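Local structure of polysaccharide deacetylase (Streptococcus pyogenes, 6DQ3) at residues Lys124-Pro138 with Glu151-Gln165. The protein removes N-acetyl groups from the linkage unit of streptococcal cell-wall rhamnopolysaccharides, as a zinc-dependent deacetylase of the carbohydrate esterase 4 family. Numbering follows the deposited sequence.
Sequences KQVGMSFQDHTVNHP and EMKDSKDYLDKQLNQ. With ZN (zinc ion), chain D; EDO (1,2-ethanediol), chain H.
Lys124 NZ is gripped by three acceptors, Gln165 OE1, the backbone Leu163 O and a water that also bonds Asn164 O. It meets Gln165 OE1 at 2.8 Å, in the carbonyl plane on a lone pair, and Leu163 O at 2.8 Å. A long lysine suits this place, for its ammonium group can serve the carbonyls released where a Schellman motif, with Asn164 as its C' residue, ends the helix. Gln165 uses both ends of its amide: NE2 meets Phe130 O at 2.9 Å, almost head-on and in the amide plane, while OE1 takes a further bond from a water held by Phe130 N.

At the far end, Glu151 OE1 accepts a nearly straight bond from Asn136 N (2.9 Å) through its syn lone pair, with a weak bond from Val135 N beside it. Glu151 OE2 takes Asn136 ND2 at 2.9 Å, amide and carboxylate planes standing 69° apart. The glutamate chain bends at chi2 (-73°), and the proline ring packs on its carboxylate carbon, Pro138 CG lying 3.7 Å from Glu151 CD. One acidic group thus holds the turn that carries His137, a zinc ligand with His133 and Asp78.

Between these ends Asp132 OD2 lies 2.5 Å from Ser155 OG, whose hydroxyl also has Glu151 O within reach, and Asp132 OD1 receives Thr134 N in an Asx turn. Val135 CG2 packs against Ser155 CB, the short serine letting the chain just past the strand come close to the helix, and Leu159 CD1 rests on Gln131 O.

Strand 128-132 and helix segment 151-162 run nearly antiparallel (156°), their axes 8.4 Å apart. The strand pairs in parallel with strand 98-102, Gln131 OE1 bonds the backbone leading into strand 169-171, and helices 104-108 and 117-124 flank the contact through Val135 and Phe130.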
loop_
_atom_site.group_PDB
_atom_site.type_symbol
_atom_site.label_atom_id
_atom_site.label_comp_id
_atom_site.label_asym_id
_atom_site.label_seq_id
_atom_site.Cartn_x
_atom_site.Cartn_y
_atom_site.Cartn_z
ATOM N N LYS A 124 12.761 -5.951 -3.065
ATOM C CA LYS A 124 13.259 -5.076 -2.007
ATOM C C LYS A 124 14.584 -4.431 -2.386
ATOM O O LYS A 124 14.912 -3.349 -1.885
ATOM C CB LYS A 124 13.425 -5.856 -0.702
ATOM C CG LYS A 124 12.129 -6.180 0.015
ATOM C CD LYS A 124 12.385 -6.926 1.324
ATOM C CE LYS A 124 13.153 -6.072 2.330
ATOM N NZ LYS A 124 13.274 -6.732 3.662
ATOM N N GLN A 125 15.367 -5.075 -3.251
ATOM C CA GLN A 125 16.650 -4.515 -3.648
ATOM C C GLN A 125 16.513 -3.429 -4.704
ATOM O O GLN A 125 17.512 -2.779 -5.031
ATOM C CB GLN A 125 17.565 -5.630 -4.155
ATOM C CG GLN A 125 17.931 -6.635 -3.077
ATOM C CD GLN A 125 18.763 -7.781 -3.605
ATOM O OE1 GLN A 125 18.704 -8.109 -4.789
ATOM N NE2 GLN A 125 19.544 -8.399 -2.727
ATOM N N VAL A 126 15.309 -3.202 -5.227
ATOM C CA VAL A 126 15.106 -2.171 -6.237
ATOM C C VAL A 126 13.885 -1.334 -5.873
ATOM O O VAL A 126 13.041 -1.042 -6.726
ATOM C CB VAL A 126 14.959 -2.787 -7.643
ATOM C CG1 VAL A 126 15.100 -1.717 -8.721
ATOM C CG2 VAL A 126 15.989 -3.896 -7.847
ATOM N N GLY A 127 13.768 -0.970 -4.595
ATOM C CA GLY A 127 12.890 0.101 -4.175
ATOM C C GLY A 127 11.570 -0.306 -3.552
ATOM O O GLY A 127 10.861 0.568 -3.038
ATOM N N MET A 128 11.210 -1.583 -3.579
ATOM C CA MET A 128 9.895 -1.992 -3.110
ATOM C C MET A 128 9.919 -2.356 -1.626
ATOM O O MET A 128 10.913 -2.867 -1.104
ATOM C CB MET A 128 9.376 -3.179 -3.921
ATOM C CG MET A 128 9.363 -2.955 -5.423
ATOM S SD MET A 128 8.483 -1.456 -5.906
ATOM C CE MET A 128 9.777 -0.560 -6.762
ATOM N N SER A 129 8.801 -2.094 -0.953
ATOM C CA SER A 129 8.620 -2.418 0.454
ATOM C C SER A 129 7.392 -3.304 0.616
ATOM O O SER A 129 6.406 -3.172 -0.115
ATOM C CB SER A 129 8.473 -1.143 1.297
ATOM O OG SER A 129 8.357 -1.437 2.676
ATOM N N PHE A 130 7.451 -4.214 1.580
ATOM C CA PHE A 130 6.384 -5.184 1.782
ATOM C C PHE A 130 5.922 -5.150 3.232
ATOM O O PHE A 130 6.667 -5.520 4.146
ATOM C CB PHE A 130 6.855 -6.559 1.338
ATOM C CG PHE A 130 7.229 -6.574 -0.108
ATOM C CD1 PHE A 130 6.251 -6.715 -1.072
ATOM C CD2 PHE A 130 8.536 -6.358 -0.505
ATOM C CE1 PHE A 130 6.572 -6.687 -2.407
ATOM C CE2 PHE A 130 8.866 -6.331 -1.844
ATOM C CZ PHE A 130 7.881 -6.491 -2.796
ATOM N N GLN A 131 4.697 -4.688 3.422
ATOM C CA GLN A 131 4.126 -4.443 4.729
ATOM C C GLN A 131 2.960 -5.406 4.956
ATOM O O GLN A 131 2.757 -6.366 4.201
ATOM C CB GLN A 131 3.731 -2.966 4.840
ATOM C CG GLN A 131 4.899 -1.989 4.612
ATOM C CD GLN A 131 6.002 -2.109 5.653
ATOM O OE1 GLN A 131 5.738 -2.128 6.851
ATOM N NE2 GLN A 131 7.247 -2.201 5.196
ATOM N N ASP A 132 2.195 -5.157 6.016
ATOM C CA ASP A 132 1.277 -6.158 6.537
ATOM C C ASP A 132 -0.137 -5.995 6.003
ATOM O O ASP A 132 -0.652 -4.880 5.890
ATOM C CB ASP A 132 1.258 -6.094 8.065
ATOM C CG ASP A 132 0.515 -7.249 8.681
ATOM O OD1 ASP A 132 -0.729 -7.187 8.753
ATOM O OD2 ASP A 132 1.182 -8.224 9.068
ATOM N N HIS A 133 -0.764 -7.133 5.672
ATOM C CA HIS A 133 -2.168 -7.168 5.285
ATOM C C HIS A 133 -2.863 -8.380 5.899
ATOM O O HIS A 133 -3.766 -8.961 5.289
ATOM C CB HIS A 133 -2.302 -7.158 3.760
ATOM C CG HIS A 133 -3.608 -6.613 3.263
ATOM N ND1 HIS A 133 -4.298 -5.605 3.904
ATOM C CD2 HIS A 133 -4.333 -6.925 2.165
ATOM C CE1 HIS A 133 -5.402 -5.333 3.229
ATOM N NE2 HIS A 133 -5.446 -6.122 2.169
ATOM N N THR A 134 -2.437 -8.760 7.112
ATOM C CA THR A 134 -2.939 -9.875 7.910
ATOM C C THR A 134 -2.542 -11.227 7.328
ATOM O O THR A 134 -1.996 -11.311 6.221
ATOM C CB THR A 134 -4.466 -9.842 8.080
ATOM O OG1 THR A 134 -5.099 -10.337 6.895
ATOM C CG2 THR A 134 -4.966 -8.442 8.405
ATOM N N VAL A 135 -2.819 -12.295 8.079
ATOM C CA VAL A 135 -2.516 -13.644 7.614
ATOM C C VAL A 135 -3.580 -14.128 6.639
ATOM O O VAL A 135 -3.271 -14.560 5.524
ATOM C CB VAL A 135 -2.387 -14.611 8.807
ATOM C CG1 VAL A 135 -2.097 -16.028 8.303
ATOM C CG2 VAL A 135 -1.324 -14.152 9.786
ATOM N N ASN A 136 -4.851 -14.059 7.036
ATOM C CA ASN A 136 -5.935 -14.666 6.279
ATOM C C ASN A 136 -6.918 -13.659 5.694
ATOM O O ASN A 136 -7.903 -14.069 5.075
ATOM C CB ASN A 136 -6.676 -15.667 7.177
ATOM C CG ASN A 136 -5.784 -16.820 7.625
ATOM O OD1 ASN A 136 -5.333 -17.626 6.804
ATOM N ND2 ASN A 136 -5.535 -16.909 8.930
ATOM N N HIS A 137 -6.666 -12.356 5.850
ATOM C CA HIS A 137 -7.514 -11.306 5.293
ATOM C C HIS A 137 -8.940 -11.372 5.830
ATOM O O HIS A 137 -9.900 -11.262 5.052
ATOM C CB HIS A 137 -7.519 -11.402 3.763
ATOM C CG HIS A 137 -7.819 -10.111 3.061
ATOM N ND1 HIS A 137 -9.091 -9.755 2.663
ATOM C CD2 HIS A 137 -7.004 -9.112 2.646
ATOM C CE1 HIS A 137 -9.049 -8.582 2.055
ATOM N NE2 HIS A 137 -7.793 -8.171 2.029
ATOM N N PRO A 138 -9.127 -11.519 7.139
ATOM C CA PRO A 138 -10.473 -11.410 7.706
ATOM C C PRO A 138 -10.925 -9.959 7.796
ATOM O O PRO A 138 -10.133 -9.020 7.692
ATOM C CB PRO A 138 -10.315 -12.009 9.106
ATOM C CG PRO A 138 -8.913 -11.600 9.488
ATOM C CD PRO A 138 -8.109 -11.729 8.190
ATOM N N GLU A 151 -3.933 -12.299 13.912
ATOM C CA GLU A 151 -3.909 -11.973 12.490
ATOM C C GLU A 151 -2.902 -10.872 12.182
ATOM O O GLU A 151 -2.257 -10.886 11.128
ATOM C CB GLU A 151 -5.303 -11.554 12.029
ATOM C CG GLU A 151 -6.270 -12.709 11.852
ATOM C CD GLU A 151 -5.967 -13.534 10.613
ATOM O OE1 GLU A 151 -5.219 -13.059 9.732
ATOM O OE2 GLU A 151 -6.483 -14.664 10.519
ATOM N N MET A 152 -2.757 -9.905 13.083
ATOM C CA MET A 152 -1.847 -8.793 12.858
ATOM C C MET A 152 -0.433 -9.095 13.332
ATOM O O MET A 152 0.525 -8.515 12.807
ATOM C CB MET A 152 -2.368 -7.539 13.569
ATOM C CG MET A 152 -3.577 -6.901 12.888
ATOM S SD MET A 152 -4.020 -5.300 13.599
ATOM C CE MET A 152 -5.129 -5.810 14.919
ATOM N N LYS A 153 -0.284 -9.986 14.311
ATOM C CA LYS A 153 1.022 -10.295 14.881
ATOM C C LYS A 153 1.746 -11.391 14.110
ATOM O O LYS A 153 2.933 -11.250 13.797
ATOM C CB LYS A 153 0.875 -10.730 16.343
ATOM C CG LYS A 153 2.173 -11.210 16.987
ATOM C CD LYS A 153 1.942 -11.672 18.420
ATOM C CE LYS A 153 3.244 -11.754 19.210
ATOM N NZ LYS A 153 4.263 -12.607 18.543
ATOM N N ASP A 154 1.058 -12.502 13.835
ATOM C CA ASP A 154 1.713 -13.636 13.193
ATOM C C ASP A 154 2.185 -13.281 11.790
ATOM O O ASP A 154 3.199 -13.812 11.323
ATOM C CB ASP A 154 0.765 -14.835 13.133
ATOM C CG ASP A 154 0.573 -15.510 14.479
ATOM O OD1 ASP A 154 1.215 -15.100 15.470
ATOM O OD2 ASP A 154 -0.230 -16.464 14.537
ATOM N N SER A 155 1.451 -12.408 11.100
ATOM C CA SER A 155 1.847 -11.986 9.763
ATOM C C SER A 155 3.056 -11.061 9.813
ATOM O O SER A 155 3.959 -11.172 8.980
ATOM C CB SER A 155 0.669 -11.301 9.073
ATOM O OG SER A 155 0.110 -10.303 9.909
ATOM N N LYS A 156 3.093 -10.146 10.786
ATOM C CA LYS A 156 4.272 -9.306 10.968
ATOM C C LYS A 156 5.493 -10.156 11.290
ATOM O O LYS A 156 6.580 -9.939 10.741
ATOM C CB LYS A 156 4.029 -8.282 12.079
ATOM C CG LYS A 156 5.298 -7.561 12.541
ATOM C CD LYS A 156 4.974 -6.339 13.391
ATOM C CE LYS A 156 6.181 -5.852 14.188
ATOM N NZ LYS A 156 7.360 -5.535 13.341
ATOM N N ASP A 157 5.338 -11.124 12.196
ATOM C CA ASP A 157 6.463 -11.989 12.534
ATOM C C ASP A 157 6.952 -12.754 11.312
ATOM O O ASP A 157 8.155 -13.005 11.175
ATOM C CB ASP A 157 6.075 -12.959 13.648
ATOM C CG ASP A 157 5.831 -12.259 14.972
ATOM O OD1 ASP A 157 6.320 -11.123 15.146
ATOM O OD2 ASP A 157 5.151 -12.846 15.838
ATOM N N TYR A 158 6.037 -13.126 10.416
ATOM C CA TYR A 158 6.410 -13.841 9.200
ATOM C C TYR A 158 7.225 -12.950 8.270
ATOM O O TYR A 158 8.310 -13.334 7.823
ATOM C CB TYR A 158 5.140 -14.352 8.512
ATOM C CG TYR A 158 5.352 -15.103 7.215
ATOM C CD1 TYR A 158 5.589 -16.473 7.208
ATOM C CD2 TYR A 158 5.286 -14.443 5.998
ATOM C CE1 TYR A 158 5.775 -17.164 6.011
ATOM C CE2 TYR A 158 5.468 -15.123 4.801
ATOM C CZ TYR A 158 5.711 -16.477 4.811
ATOM O OH TYR A 158 5.889 -17.140 3.613
ATOM N N LEU A 159 6.725 -11.750 7.974
ATOM C CA LEU A 159 7.470 -10.840 7.113
ATOM C C LEU A 159 8.803 -10.451 7.743
ATOM O O LEU A 159 9.836 -10.420 7.063
ATOM C CB LEU A 159 6.635 -9.594 6.820
ATOM C CG LEU A 159 5.331 -9.837 6.062
ATOM C CD1 LEU A 159 4.405 -8.642 6.190
ATOM C CD2 LEU A 159 5.613 -10.138 4.600
ATOM N N ASP A 160 8.799 -10.156 9.049
ATOM C CA ASP A 160 10.027 -9.759 9.726
ATOM C C ASP A 160 11.093 -10.837 9.629
ATOM O O ASP A 160 12.266 -10.541 9.380
ATOM C CB ASP A 160 9.753 -9.454 11.200
ATOM C CG ASP A 160 8.926 -8.210 11.394
ATOM O OD1 ASP A 160 8.581 -7.564 10.386
ATOM O OD2 ASP A 160 8.622 -7.874 12.561
ATOM N N LYS A 161 10.709 -12.095 9.845
ATOM C CA LYS A 161 11.683 -13.176 9.805
ATOM C C LYS A 161 12.060 -13.523 8.369
ATOM O O LYS A 161 13.246 -13.562 8.027
ATOM C CB LYS A 161 11.128 -14.400 10.533
ATOM C CG LYS A 161 12.099 -15.564 10.615
ATOM C CD LYS A 161 11.483 -16.748 11.356
ATOM C CE LYS A 161 12.454 -17.916 11.448
ATOM N NZ LYS A 161 11.885 -19.064 12.212
ATOM N N GLN A 162 11.065 -13.757 7.511
ATOM C CA GLN A 162 11.356 -14.270 6.174
ATOM C C GLN A 162 12.013 -13.221 5.285
ATOM O O GLN A 162 12.814 -13.571 4.411
ATOM C CB GLN A 162 10.076 -14.781 5.514
ATOM C CG GLN A 162 9.400 -15.920 6.251
ATOM C CD GLN A 162 10.320 -17.100 6.472
ATOM O OE1 GLN A 162 11.180 -17.394 5.642
ATOM N NE2 GLN A 162 10.154 -17.777 7.603
ATOM N N LEU A 163 11.687 -11.943 5.476
ATOM C CA LEU A 163 12.312 -10.863 4.726
ATOM C C LEU A 163 13.339 -10.091 5.551
ATOM O O LEU A 163 13.855 -9.070 5.085
ATOM C CB LEU A 163 11.242 -9.911 4.192
ATOM C CG LEU A 163 10.127 -10.566 3.372
ATOM C CD1 LEU A 163 9.119 -9.500 2.931
ATOM C CD2 LEU A 163 10.683 -11.319 2.171
ATOM N N ASN A 164 13.648 -10.560 6.756
ATOM C CA ASN A 164 14.702 -9.985 7.592
ATOM C C ASN A 164 14.531 -8.474 7.742
ATOM O O ASN A 164 15.403 -7.676 7.381
ATOM C CB ASN A 164 16.083 -10.321 7.023
ATOM C CG ASN A 164 17.208 -9.944 7.965
ATOM O OD1 ASN A 164 17.006 -9.843 9.174
ATOM N ND2 ASN A 164 18.401 -9.731 7.416
ATOM N N GLN A 165 13.395 -8.087 8.312
ATOM C CA GLN A 165 13.039 -6.680 8.382
ATOM C C GLN A 165 12.236 -6.414 9.649
ATOM O O GLN A 165 11.975 -7.316 10.448
ATOM C CB GLN A 165 12.244 -6.261 7.139
ATOM C CG GLN A 165 10.860 -6.906 7.042
ATOM C CD GLN A 165 10.114 -6.534 5.771
ATOM O OE1 GLN A 165 10.698 -6.459 4.693
ATOM N NE2 GLN A 165 8.813 -6.301 5.896
HETATM ZN ZN ZN D . -7.159 -6.571 0.894
HETATM C C1 EDO H . -4.393 -19.046 2.333
HETATM O O1 EDO H . -4.983 -20.184 1.700
HETATM C C2 EDO H . -5.015 -18.846 3.713
HETATM O O2 EDO H . -4.290 -17.814 4.382
HETATM O O HOH W 1 15.041 -5.396 5.140
HETATM O O HOH W 2 10.003 -4.464 2.883
HETATM O O HOH W 3 -8.924 -6.921 -0.667
#